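Local coordinates for protein glycerate dehydrogenase (Bacillus sp. 5mfcol3.1, PDB 6P2I) that probably uses NADPH to reduce acyclic imino acids, as an imine reductase built on the D-2-hydroxyacid dehydrogenase fold, at residues R65-T73 / N286-Y297; I140-I150 / A161-N172. All coordinates share one frame; numbering follows the deposited sequence.

Contact 1: residues R65-T73 / N286-Y297; sequences RLKYLITIT and NMYELIENIESY. With DAR (D-arginine), chain D.
I70 and I72 press against L290 and I294, laying helix 280-298 antiparallel (167°) on strand 68-71 of the five-stranded parallel sheet, the way the C-terminal helix of D-2-hydroxyacid dehydrogenases returns to the substrate domain. The I70 and I294 side chains cross at about a right angle, I70 CD1 lying 3.8 Å from I294 CG1. I72 carries CG1 opposite its backbone N (chi1 -158°), which brings CD1 to 3.8 Å from L290 CD2, while CG2 turns to the guanidinium of the bound D-arginine. Toward the start of the strand, Y68 and Y297 form an offset stack with centroids 4.2 Å apart, the two side chains sliding past each other in opposite directions; I70 CG1 lies over the other face of the Y68 ring. At the polar edge the Y68 hydroxyl is hydrogen-bonded to S92, and a water 2.8 Å from Y68 OH donates a hydrogen bond to the carbonyl oxygen of N293. The N293 amide instead reaches N93 and N304. Beside the ligand, N286 uses both ends of its amide. ND2 donates in the carbonyl plane to a lone pair of I72 O, at 2.9 Å, which fixes the rotation of the amide; OD1 then accepts an almost straight bond (171°) from NH1 of D-arginine at 2.8 Å.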
loop_
_atom_site.group_PDB
_atom_site.type_symbol
_atom_site.label_atom_id
_atom_site.label_comp_id
_atom_site.label_asym_id
_atom_site.label_seq_id
_atom_site.Cartn_x
_atom_site.Cartn_y
_atom_site.Cartn_z
ATOM N N ARG A 65 41.576 10.927 20.765
ATOM C CA ARG A 65 40.748 12.065 21.170
ATOM C C ARG A 65 39.257 11.751 21.247
ATOM O O ARG A 65 38.609 12.089 22.245
ATOM C CB ARG A 65 40.972 13.256 20.236
ATOM C CG ARG A 65 40.106 14.450 20.580
ATOM C CD ARG A 65 40.446 15.662 19.731
ATOM N NE ARG A 65 39.531 16.774 19.976
ATOM C CZ ARG A 65 39.627 17.959 19.380
ATOM N NH1 ARG A 65 40.597 18.179 18.500
ATOM N NH2 ARG A 65 38.759 18.923 19.662
ATOM N N LEU A 66 38.712 11.110 20.212
ATOM C CA LEU A 66 37.273 10.854 20.120
ATOM C C LEU A 66 36.721 10.218 21.393
ATOM O O LEU A 66 37.271 9.240 21.899
ATOM C CB LEU A 66 36.997 9.935 18.923
ATOM C CG LEU A 66 35.529 9.571 18.677
ATOM C CD1 LEU A 66 34.745 10.819 18.312
ATOM C CD2 LEU A 66 35.435 8.513 17.592
ATOM N N LYS A 67 35.602 10.757 21.892
ATOM C CA LYS A 67 34.964 10.194 23.073
ATOM C C LYS A 67 33.545 9.704 22.839
ATOM O O LYS A 67 33.074 8.860 23.609
ATOM C CB LYS A 67 34.937 11.218 24.218
ATOM C CG LYS A 67 36.312 11.529 24.820
ATOM C CD LYS A 67 37.021 10.257 25.253
ATOM C CE LYS A 67 36.298 9.602 26.424
ATOM N NZ LYS A 67 36.849 8.256 26.751
ATOM N N TYR A 68 32.860 10.184 21.801
ATOM C CA TYR A 68 31.435 9.915 21.624
ATOM C C TYR A 68 31.114 9.881 20.140
ATOM O O TYR A 68 31.419 10.836 19.412
ATOM C CB TYR A 68 30.597 10.977 22.333
ATOM C CG TYR A 68 29.091 10.732 22.342
ATOM C CD1 TYR A 68 28.554 9.448 22.451
ATOM C CD2 TYR A 68 28.214 11.801 22.266
ATOM C CE1 TYR A 68 27.152 9.254 22.468
ATOM C CE2 TYR A 68 26.850 11.621 22.292
ATOM C CZ TYR A 68 26.322 10.360 22.393
ATOM O OH TYR A 68 24.945 10.240 22.413
ATOM N N LEU A 69 30.522 8.773 19.697
ATOM C CA LEU A 69 30.115 8.579 18.312
ATOM C C LEU A 69 28.609 8.415 18.265
ATOM O O LEU A 69 28.050 7.609 19.018
ATOM C CB LEU A 69 30.791 7.349 17.707
ATOM C CG LEU A 69 30.398 6.986 16.276
ATOM C CD1 LEU A 69 30.848 8.065 15.310
ATOM C CD2 LEU A 69 30.999 5.645 15.883
ATOM N N ILE A 70 27.963 9.175 17.382
ATOM C CA ILE A 70 26.526 9.089 17.142
ATOM C C ILE A 70 26.322 8.600 15.719
ATOM O O ILE A 70 26.826 9.220 14.774
ATOM C CB ILE A 70 25.838 10.447 17.340
ATOM C CG1 ILE A 70 26.057 10.962 18.766
ATOM C CG2 ILE A 70 24.344 10.360 16.955
ATOM C CD1 ILE A 70 25.785 12.444 18.914
ATOM N N THR A 71 25.580 7.499 15.553
ATOM C CA THR A 71 25.102 7.143 14.225
ATOM C C THR A 71 23.824 7.922 13.975
ATOM O O THR A 71 22.964 7.995 14.858
ATOM C CB THR A 71 24.848 5.636 14.080
ATOM O OG1 THR A 71 23.794 5.212 14.964
ATOM C CG2 THR A 71 26.134 4.846 14.353
ATOM N N ILE A 72 23.739 8.571 12.808
ATOM C CA ILE A 72 22.506 9.245 12.432
ATOM C C ILE A 72 21.431 8.218 12.146
ATOM O O ILE A 72 20.246 8.550 12.159
ATOM C CB ILE A 72 22.723 10.174 11.218
ATOM C CG1 ILE A 72 21.638 11.265 11.169
ATOM C CG2 ILE A 72 22.725 9.374 9.925
ATOM C CD1 ILE A 72 21.707 12.236 12.335
ATOM N N THR A 73 21.829 6.973 11.925
ATOM C CA THR A 73 20.944 5.866 11.599
ATOM C C THR A 73 20.466 5.154 12.858
ATOM O O THR A 73 21.057 5.272 13.932
ATOM C CB THR A 73 21.684 4.870 10.711
ATOM O OG1 THR A 73 22.890 4.463 11.376
ATOM C CG2 THR A 73 22.034 5.516 9.387
ATOM N N ASN A 286 14.678 12.707 13.055
ATOM C CA ASN A 286 16.084 12.315 13.041
ATOM C C ASN A 286 16.947 13.439 13.596
ATOM O O ASN A 286 17.880 13.196 14.374
ATOM C CB ASN A 286 16.475 11.959 11.600
ATOM C CG ASN A 286 17.733 11.084 11.484
ATOM O OD1 ASN A 286 18.118 10.715 10.366
ATOM N ND2 ASN A 286 18.380 10.765 12.607
ATOM N N MET A 287 16.623 14.681 13.225
ATOM C CA MET A 287 17.356 15.837 13.735
ATOM C C MET A 287 17.108 16.031 15.222
ATOM O O MET A 287 18.039 16.354 15.972
ATOM C CB MET A 287 16.955 17.092 12.959
ATOM C CG MET A 287 17.227 17.028 11.460
ATOM S SD MET A 287 18.980 16.826 11.061
ATOM C CE MET A 287 19.116 15.060 10.788
ATOM N N TYR A 288 15.858 15.855 15.666
ATOM C CA TYR A 288 15.571 15.993 17.091
ATOM C C TYR A 288 16.350 14.972 17.907
ATOM O O TYR A 288 16.835 15.284 19.004
ATOM C CB TYR A 288 14.077 15.827 17.377
ATOM C CG TYR A 288 13.112 16.747 16.652
ATOM C CD1 TYR A 288 13.487 17.999 16.211
ATOM C CD2 TYR A 288 11.789 16.351 16.444
ATOM C CE1 TYR A 288 12.581 18.841 15.558
ATOM C CE2 TYR A 288 10.882 17.170 15.796
ATOM C CZ TYR A 288 11.277 18.416 15.352
ATOM O OH TYR A 288 10.359 19.226 14.708
ATOM N N GLU A 289 16.466 13.739 17.397
ATOM C CA GLU A 289 17.204 12.696 18.112
ATOM C C GLU A 289 18.695 12.993 18.137
ATOM O O GLU A 289 19.348 12.823 19.172
ATOM C CB GLU A 289 16.951 11.327 17.480
ATOM C CG GLU A 289 15.561 10.775 17.832
ATOM C CD GLU A 289 15.286 9.376 17.289
ATOM O OE1 GLU A 289 15.870 8.994 16.259
ATOM O OE2 GLU A 289 14.451 8.670 17.893
ATOM N N LEU A 290 19.246 13.428 17.007
ATOM C CA LEU A 290 20.652 13.817 16.963
ATOM C C LEU A 290 20.951 14.890 18.003
ATOM O O LEU A 290 21.950 14.811 18.733
ATOM C CB LEU A 290 20.991 14.321 15.561
ATOM C CG LEU A 290 22.334 15.027 15.427
ATOM C CD1 LEU A 290 23.472 14.076 15.746
ATOM C CD2 LEU A 290 22.476 15.599 14.043
ATOM N N ILE A 291 20.086 15.901 18.086
ATOM C CA ILE A 291 20.308 17.002 19.017
ATOM C C ILE A 291 20.120 16.524 20.448
ATOM O O ILE A 291 20.858 16.931 21.355
ATOM C CB ILE A 291 19.388 18.187 18.674
ATOM C CG1 ILE A 291 19.868 18.854 17.387
ATOM C CG2 ILE A 291 19.322 19.198 19.818
ATOM C CD1 ILE A 291 18.815 19.702 16.693
ATOM N N GLU A 292 19.134 15.653 20.675
ATOM C CA GLU A 292 18.934 15.120 22.015
ATOM C C GLU A 292 20.136 14.305 22.464
ATOM O O GLU A 292 20.534 14.368 23.632
ATOM C CB GLU A 292 17.674 14.266 22.072
ATOM C CG GLU A 292 17.473 13.636 23.427
ATOM C CD GLU A 292 16.153 12.904 23.530
ATOM O OE1 GLU A 292 15.511 12.697 22.475
ATOM O OE2 GLU A 292 15.761 12.543 24.662
ATOM N N ASN A 293 20.736 13.548 21.548
ATOM C CA ASN A 293 21.955 12.817 21.883
ATOM C C ASN A 293 23.056 13.764 22.340
ATOM O O ASN A 293 23.735 13.509 23.346
ATOM C CB ASN A 293 22.420 11.995 20.684
ATOM C CG ASN A 293 21.623 10.717 20.524
ATOM O OD1 ASN A 293 21.079 10.195 21.498
ATOM N ND2 ASN A 293 21.552 10.203 19.298
ATOM N N ILE A 294 23.265 14.855 21.597
ATOM C CA ILE A 294 24.343 15.789 21.929
ATOM C C ILE A 294 24.070 16.464 23.265
ATOM O O ILE A 294 24.933 16.503 24.153
ATOM C CB ILE A 294 24.515 16.824 20.802
ATOM C CG1 ILE A 294 24.995 16.117 19.524
ATOM C CG2 ILE A 294 25.461 17.930 21.242
ATOM C CD1 ILE A 294 24.930 16.974 18.262
ATOM N N GLU A 295 22.866 17.018 23.426
ATOM C CA GLU A 295 22.530 17.717 24.662
ATOM C C GLU A 295 22.665 16.795 25.867
ATOM O O GLU A 295 23.258 17.168 26.888
ATOM C CB GLU A 295 21.107 18.280 24.574
ATOM N N SER A 296 22.125 15.576 25.761
ATOM C CA SER A 296 22.122 14.664 26.902
ATOM C C SER A 296 23.534 14.231 27.261
ATOM O O SER A 296 23.857 14.051 28.440
ATOM C CB SER A 296 21.254 13.443 26.596
ATOM O OG SER A 296 19.899 13.820 26.399
ATOM N N TYR A 297 24.390 14.057 26.254
ATOM C CA TYR A 297 25.777 13.708 26.530
ATOM C C TYR A 297 26.486 14.844 27.248
ATOM O O TYR A 297 27.209 14.620 28.227
ATOM C CB TYR A 297 26.491 13.370 25.224
ATOM C CG TYR A 297 27.951 13.061 25.378
ATOM C CD1 TYR A 297 28.384 11.784 25.706
ATOM C CD2 TYR A 297 28.913 14.051 25.182
ATOM C CE1 TYR A 297 29.744 11.503 25.841
ATOM C CE2 TYR A 297 30.254 13.776 25.322
ATOM C CZ TYR A 297 30.666 12.502 25.650
ATOM O OH TYR A 297 32.019 12.233 25.780
HETATM N N DAR D . 19.510 2.043 7.544
HETATM C CA DAR D . 18.384 2.801 8.090
HETATM C CB DAR D . 18.092 4.059 7.258
HETATM C CG DAR D . 19.248 5.065 7.241
HETATM C CD DAR D . 18.790 6.445 6.779
HETATM N NE DAR D . 19.796 7.505 6.847
HETATM C CZ DAR D . 19.601 8.589 7.604
HETATM N NH1 DAR D . 18.759 8.544 8.641
HETATM N NH2 DAR D . 20.243 9.728 7.342
HETATM C C DAR D . 18.612 3.109 9.559
HETATM O O DAR D . 18.150 4.130 10.107
HETATM O OXT DAR D . 19.268 2.298 10.210
HETATM O O HOH W 1 32.689 9.117 26.647
HETATM O O HOH W 2 23.399 11.093 24.629
#

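Contact 2: residues I140-I150 / A161-N172; sequences IRDKTIGLIGI and ANAFQMKVIGLN. With NAP (NADP nicotinamide-adenine-dinucleotide phosphate), chain C; EDO (1,2-ethanediol), chain E.
I140 swings CG1 between its backbone N and carbonyl carbon (chi1 72°) and runs on extended, setting CD1 over the centre of the F164 ring, 3.8 Å from its centroid. The bend at the last torsion of M166 (chi3 72°) tucks CE in 3.9 Å from I145 CB. Both seal the base of a Rossmann beta-alpha-beta unit, in which adjacent parallel strands 144-148 and 167-171 are joined by the crossover helix 152-163. Backbone bonds zip the strands together from K143 O with K167 N up to G149 N with L171 O; below them, D142 N donates to Q165 O at 2.7 Å, just where a Schellman motif ends the helix. R141 stretches out beside this turn, CG 3.6 Å from both F164 O and Q165 O, and packs on Q100 of the second subunit. With an alanine here, the two carbonyls would probably lose part of their aliphatic cover and Q100 its packing partner. At the other end G149, first glycine of the likely GxGxxG loop, passes under the adenosine ribose, and I150 N donates to NADP O3B at 3.0 Å. L171 CD1 touches the adenine. N172 ND2, which also bonds to R176 O, donates at 3.1 Å to a water that donates to O2X of the 2'-phosphate at 2.6 Å.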
loop_
_atom_site.group_PDB
_atom_site.type_symbol
_atom_site.label_atom_id
_atom_site.label_comp_id
_atom_site.label_asym_id
_atom_site.label_seq_id
_atom_site.Cartn_x
_atom_site.Cartn_y
_atom_site.Cartn_z
ATOM N N ILE A 140 -5.703 -8.489 2.746
ATOM C CA ILE A 140 -4.839 -8.729 3.898
ATOM C C ILE A 140 -5.629 -8.843 5.196
ATOM O O ILE A 140 -5.119 -9.417 6.170
ATOM C CB ILE A 140 -3.732 -7.659 4.020
ATOM C CG1 ILE A 140 -4.261 -6.290 4.482
ATOM C CG2 ILE A 140 -2.939 -7.557 2.708
ATOM C CD1 ILE A 140 -3.080 -5.257 4.757
ATOM N N ARG A 141 -6.873 -8.362 5.241
ATOM C CA ARG A 141 -7.658 -8.531 6.452
ATOM C C ARG A 141 -7.806 -10.017 6.758
ATOM O O ARG A 141 -7.991 -10.839 5.854
ATOM C CB ARG A 141 -9.033 -7.871 6.300
ATOM C CG ARG A 141 -9.956 -8.112 7.494
ATOM C CD ARG A 141 -11.311 -7.452 7.312
ATOM N NE ARG A 141 -12.243 -7.816 8.373
ATOM C CZ ARG A 141 -12.851 -6.943 9.170
ATOM N NH1 ARG A 141 -12.642 -5.645 9.017
ATOM N NH2 ARG A 141 -13.685 -7.367 10.110
ATOM N N ASP A 142 -7.668 -10.360 8.038
ATOM C CA ASP A 142 -7.803 -11.703 8.603
ATOM C C ASP A 142 -6.632 -12.612 8.253
ATOM O O ASP A 142 -6.648 -13.791 8.650
ATOM C CB ASP A 142 -9.119 -12.395 8.194
ATOM C CG ASP A 142 -10.319 -11.826 8.917
ATOM O OD1 ASP A 142 -10.132 -11.260 10.016
ATOM O OD2 ASP A 142 -11.446 -11.948 8.389
ATOM N N LYS A 143 -5.616 -12.118 7.544
ATOM C CA LYS A 143 -4.442 -12.932 7.277
ATOM C C LYS A 143 -3.482 -12.852 8.454
ATOM O O LYS A 143 -3.594 -11.991 9.328
ATOM C CB LYS A 143 -3.735 -12.476 6.001
ATOM C CG LYS A 143 -4.637 -12.521 4.768
ATOM C CD LYS A 143 -5.004 -13.946 4.407
ATOM C CE LYS A 143 -5.937 -13.978 3.202
ATOM N NZ LYS A 143 -7.160 -13.155 3.444
ATOM N N THR A 144 -2.517 -13.762 8.463
ATOM C CA THR A 144 -1.511 -13.804 9.516
ATOM C C THR A 144 -0.245 -13.131 9.015
ATOM O O THR A 144 0.308 -13.529 7.982
ATOM C CB THR A 144 -1.209 -15.240 9.932
ATOM O OG1 THR A 144 -2.372 -15.815 10.535
ATOM C CG2 THR A 144 -0.043 -15.257 10.943
ATOM N N ILE A 145 0.210 -12.114 9.740
ATOM C CA ILE A 145 1.488 -11.470 9.455
ATOM C C ILE A 145 2.470 -11.871 10.543
ATOM O O ILE A 145 2.147 -11.802 11.735
ATOM C CB ILE A 145 1.354 -9.941 9.351
ATOM C CG1 ILE A 145 2.720 -9.320 9.055
ATOM C CG2 ILE A 145 0.732 -9.336 10.610
ATOM C CD1 ILE A 145 2.643 -7.856 8.620
ATOM N N GLY A 146 3.661 -12.301 10.129
ATOM C CA GLY A 146 4.679 -12.745 11.061
ATOM C C GLY A 146 5.836 -11.768 11.053
ATOM O O GLY A 146 6.411 -11.473 9.997
ATOM N N LEU A 147 6.160 -11.237 12.221
ATOM C CA LEU A 147 7.155 -10.179 12.365
ATOM C C LEU A 147 8.404 -10.786 12.989
ATOM O O LEU A 147 8.379 -11.222 14.144
ATOM C CB LEU A 147 6.591 -9.038 13.209
ATOM C CG LEU A 147 5.243 -8.485 12.718
ATOM C CD1 LEU A 147 4.654 -7.462 13.695
ATOM C CD2 LEU A 147 5.406 -7.871 11.334
ATOM N N ILE A 148 9.492 -10.843 12.219
ATOM C CA ILE A 148 10.775 -11.315 12.727
ATOM C C ILE A 148 11.475 -10.080 13.290
ATOM O O ILE A 148 12.073 -9.294 12.548
ATOM C CB ILE A 148 11.601 -12.013 11.644
ATOM C CG1 ILE A 148 10.849 -13.222 11.086
ATOM C CG2 ILE A 148 12.992 -12.423 12.187
ATOM C CD1 ILE A 148 11.505 -13.843 9.861
ATOM N N GLY A 149 11.370 -9.896 14.606
ATOM C CA GLY A 149 11.756 -8.647 15.238
ATOM C C GLY A 149 10.523 -7.843 15.587
ATOM O O GLY A 149 9.714 -7.528 14.706
ATOM N N ILE A 150 10.344 -7.536 16.873
ATOM C CA ILE A 150 9.131 -6.886 17.348
ATOM C C ILE A 150 9.531 -5.791 18.328
ATOM O O ILE A 150 8.997 -5.698 19.443
ATOM C CB ILE A 150 8.148 -7.907 17.964
ATOM C CG1 ILE A 150 8.873 -8.863 18.917
ATOM C CG2 ILE A 150 7.466 -8.713 16.871
ATOM C CD1 ILE A 150 7.951 -9.932 19.503
ATOM N N ALA A 161 -1.252 -3.481 11.602
ATOM C CA ALA A 161 -1.841 -4.772 11.250
ATOM C C ALA A 161 -3.051 -5.090 12.119
ATOM O O ALA A 161 -4.088 -5.541 11.613
ATOM C CB ALA A 161 -0.802 -5.881 11.373
ATOM N N ASN A 162 -2.930 -4.896 13.442
ATOM C CA ASN A 162 -3.984 -5.344 14.352
ATOM C C ASN A 162 -5.272 -4.579 14.112
ATOM O O ASN A 162 -6.366 -5.093 14.382
ATOM C CB ASN A 162 -3.539 -5.196 15.815
ATOM C CG ASN A 162 -2.951 -6.482 16.390
ATOM O OD1 ASN A 162 -3.517 -7.568 16.235
ATOM N ND2 ASN A 162 -1.814 -6.361 17.073
ATOM N N ALA A 163 -5.168 -3.369 13.573
ATOM C CA ALA A 163 -6.335 -2.564 13.261
ATOM C C ALA A 163 -6.756 -2.667 11.799
ATOM O O ALA A 163 -7.869 -2.248 11.465
ATOM C CB ALA A 163 -6.074 -1.107 13.655
ATOM N N PHE A 164 -5.905 -3.217 10.924
ATOM C CA PHE A 164 -6.374 -3.853 9.694
ATOM C C PHE A 164 -7.124 -5.148 9.976
ATOM O O PHE A 164 -7.617 -5.775 9.030
ATOM C CB PHE A 164 -5.208 -4.182 8.768
ATOM C CG PHE A 164 -5.077 -3.280 7.574
ATOM C CD1 PHE A 164 -5.930 -3.393 6.498
ATOM C CD2 PHE A 164 -4.046 -2.347 7.512
ATOM C CE1 PHE A 164 -5.785 -2.575 5.402
ATOM C CE2 PHE A 164 -3.894 -1.532 6.415
ATOM C CZ PHE A 164 -4.766 -1.645 5.355
ATOM N N GLN A 165 -7.240 -5.550 11.243
ATOM C CA GLN A 165 -7.835 -6.826 11.635
ATOM C C GLN A 165 -7.083 -7.990 10.985
ATOM O O GLN A 165 -7.636 -8.788 10.228
ATOM C CB GLN A 165 -9.335 -6.872 11.312
ATOM C CG GLN A 165 -10.165 -5.843 12.068
ATOM C CD GLN A 165 -10.115 -6.037 13.573
ATOM O OE1 GLN A 165 -9.752 -5.125 14.313
ATOM N NE2 GLN A 165 -10.488 -7.228 14.031
ATOM N N MET A 166 -5.790 -8.050 11.280
ATOM C CA MET A 166 -4.932 -9.171 10.923
ATOM C C MET A 166 -4.564 -9.933 12.189
ATOM O O MET A 166 -4.670 -9.407 13.297
ATOM C CB MET A 166 -3.658 -8.689 10.217
ATOM C CG MET A 166 -3.958 -7.883 8.977
ATOM S SD MET A 166 -2.529 -7.176 8.216
ATOM C CE MET A 166 -1.780 -8.638 7.533
ATOM N N LYS A 167 -4.146 -11.187 12.019
ATOM C CA LYS A 167 -3.556 -11.951 13.113
ATOM C C LYS A 167 -2.061 -11.684 13.098
ATOM O O LYS A 167 -1.414 -11.864 12.063
ATOM C CB LYS A 167 -3.830 -13.445 12.968
ATOM C CG LYS A 167 -5.137 -13.752 12.264
ATOM C CD LYS A 167 -5.872 -14.912 12.909
ATOM C CE LYS A 167 -7.269 -15.067 12.324
ATOM N NZ LYS A 167 -8.047 -16.124 13.024
ATOM N N VAL A 168 -1.518 -11.216 14.221
ATOM C CA VAL A 168 -0.110 -10.835 14.292
ATOM C C VAL A 168 0.635 -11.852 15.138
ATOM O O VAL A 168 0.295 -12.063 16.309
ATOM C CB VAL A 168 0.069 -9.422 14.867
ATOM C CG1 VAL A 168 1.545 -9.025 14.835
ATOM C CG2 VAL A 168 -0.793 -8.427 14.087
ATOM N N ILE A 169 1.652 -12.476 14.549
ATOM C CA ILE A 169 2.578 -13.319 15.287
ATOM C C ILE A 169 3.980 -12.748 15.085
ATOM O O ILE A 169 4.214 -11.897 14.225
ATOM C CB ILE A 169 2.493 -14.807 14.877
ATOM C CG1 ILE A 169 3.023 -15.022 13.456
ATOM C CG2 ILE A 169 1.052 -15.341 15.029
ATOM C CD1 ILE A 169 2.917 -16.462 12.974
ATOM N N GLY A 170 4.916 -13.190 15.912
ATOM C CA GLY A 170 6.222 -12.569 15.840
ATOM C C GLY A 170 7.207 -13.241 16.763
ATOM O O GLY A 170 6.875 -14.177 17.501
ATOM N N LEU A 171 8.443 -12.756 16.705
ATOM C CA LEU A 171 9.484 -13.320 17.544
ATOM C C LEU A 171 10.518 -12.257 17.842
ATOM O O LEU A 171 10.738 -11.333 17.052
ATOM C CB LEU A 171 10.158 -14.544 16.904
ATOM C CG LEU A 171 10.991 -14.417 15.630
ATOM C CD1 LEU A 171 12.432 -14.083 15.940
ATOM C CD2 LEU A 171 10.951 -15.721 14.860
ATOM N N ASN A 172 11.151 -12.409 18.999
ATOM C CA ASN A 172 12.283 -11.594 19.379
ATOM C C ASN A 172 13.336 -12.533 19.956
ATOM O O ASN A 172 13.205 -13.761 19.895
ATOM C CB ASN A 172 11.857 -10.476 20.345
ATOM C CG ASN A 172 11.251 -11.006 21.644
ATOM O OD1 ASN A 172 11.381 -12.183 21.979
ATOM N ND2 ASN A 172 10.581 -10.125 22.378
HETATM P PA NAP C . 14.760 -2.578 17.789
HETATM O O1A NAP C . 16.139 -2.766 18.386
HETATM O O2A NAP C . 13.762 -1.704 18.489
HETATM O O5B NAP C . 14.103 -4.026 17.628
HETATM C C5B NAP C . 14.866 -5.139 17.173
HETATM C C4B NAP C . 14.002 -6.382 17.351
HETATM O O4B NAP C . 14.724 -7.488 16.807
HETATM C C3B NAP C . 13.746 -6.708 18.825
HETATM O O3B NAP C . 12.481 -7.389 18.944
HETATM C C2B NAP C . 14.840 -7.692 19.160
HETATM O O2B NAP C . 14.503 -8.553 20.237
HETATM C C1B NAP C . 14.879 -8.458 17.850
HETATM N N9A NAP C . 16.126 -9.226 17.719
HETATM C C8A NAP C . 17.385 -8.767 17.870
HETATM N N7A NAP C . 18.276 -9.775 17.695
HETATM C C5A NAP C . 17.566 -10.892 17.450
HETATM C C6A NAP C . 17.876 -12.308 17.173
HETATM N N6A NAP C . 19.160 -12.737 17.134
HETATM N N1A NAP C . 16.838 -13.143 16.962
HETATM C C2A NAP C . 15.551 -12.730 16.996
HETATM N N3A NAP C . 15.183 -11.458 17.240
HETATM C C4A NAP C . 16.148 -10.522 17.470
HETATM O O3 NAP C . 15.024 -2.142 16.256
HETATM P PN NAP C . 14.056 -1.285 15.300
HETATM O O1N NAP C . 14.088 0.169 15.698
HETATM O O2N NAP C . 12.709 -1.966 15.198
HETATM O O5D NAP C . 14.853 -1.416 13.912
HETATM C C5D NAP C . 15.074 -2.705 13.328
HETATM C C4D NAP C . 15.938 -2.584 12.081
HETATM O O4D NAP C . 15.227 -1.851 11.087
HETATM C C3D NAP C . 17.212 -1.773 12.268
HETATM O O3D NAP C . 18.277 -2.540 12.849
HETATM C C2D NAP C . 17.512 -1.316 10.848
HETATM O O2D NAP C . 18.446 -2.220 10.243
HETATM C C1D NAP C . 16.160 -1.366 10.132
HETATM N N1N NAP C . 15.774 -0.029 9.664
HETATM C C2N NAP C . 15.506 0.162 8.360
HETATM C C3N NAP C . 15.155 1.419 7.875
HETATM C C7N NAP C . 14.885 1.618 6.404
HETATM O O7N NAP C . 14.890 2.751 5.945
HETATM N N7N NAP C . 14.704 0.558 5.602
HETATM C C4N NAP C . 15.083 2.491 8.769
HETATM C C5N NAP C . 15.376 2.273 10.117
HETATM C C6N NAP C . 15.713 0.991 10.537
HETATM P P2B NAP C . 14.749 -8.172 21.787
HETATM O O1X NAP C . 16.217 -7.796 21.890
HETATM O O2X NAP C . 13.843 -7.001 22.059
HETATM O O3X NAP C . 14.332 -9.421 22.518
HETATM C C1 EDO E . -10.441 -3.317 8.438
HETATM O O1 EDO E . -9.636 -4.033 7.495
HETATM C C2 EDO E . -11.680 -2.765 7.741
HETATM O O2 EDO E . -12.560 -3.851 7.423
HETATM O O HOH W 3 11.372 -7.328 21.393
#

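Overall arrangement
Starting at the N terminus, the chain builds most of the five-stranded sheet before it reaches residues 65-73, which then wait more than two hundred residues for their partner. It crosses by helix 99-114 to the second domain, where contact 2 closes a short loop of ten residues, nearly all helix, and starts the seven-stranded sheet. After strand 269-271 the chain comes back, and helix 280-298 completes contact 1. The short loop thus falls wholly within the long one, and the two do not cross. Their centres are 33 Å apart and their nearest atoms about 15 Å: contact 1 borders the D-arginine, contact 2 the adenosine end of NADP.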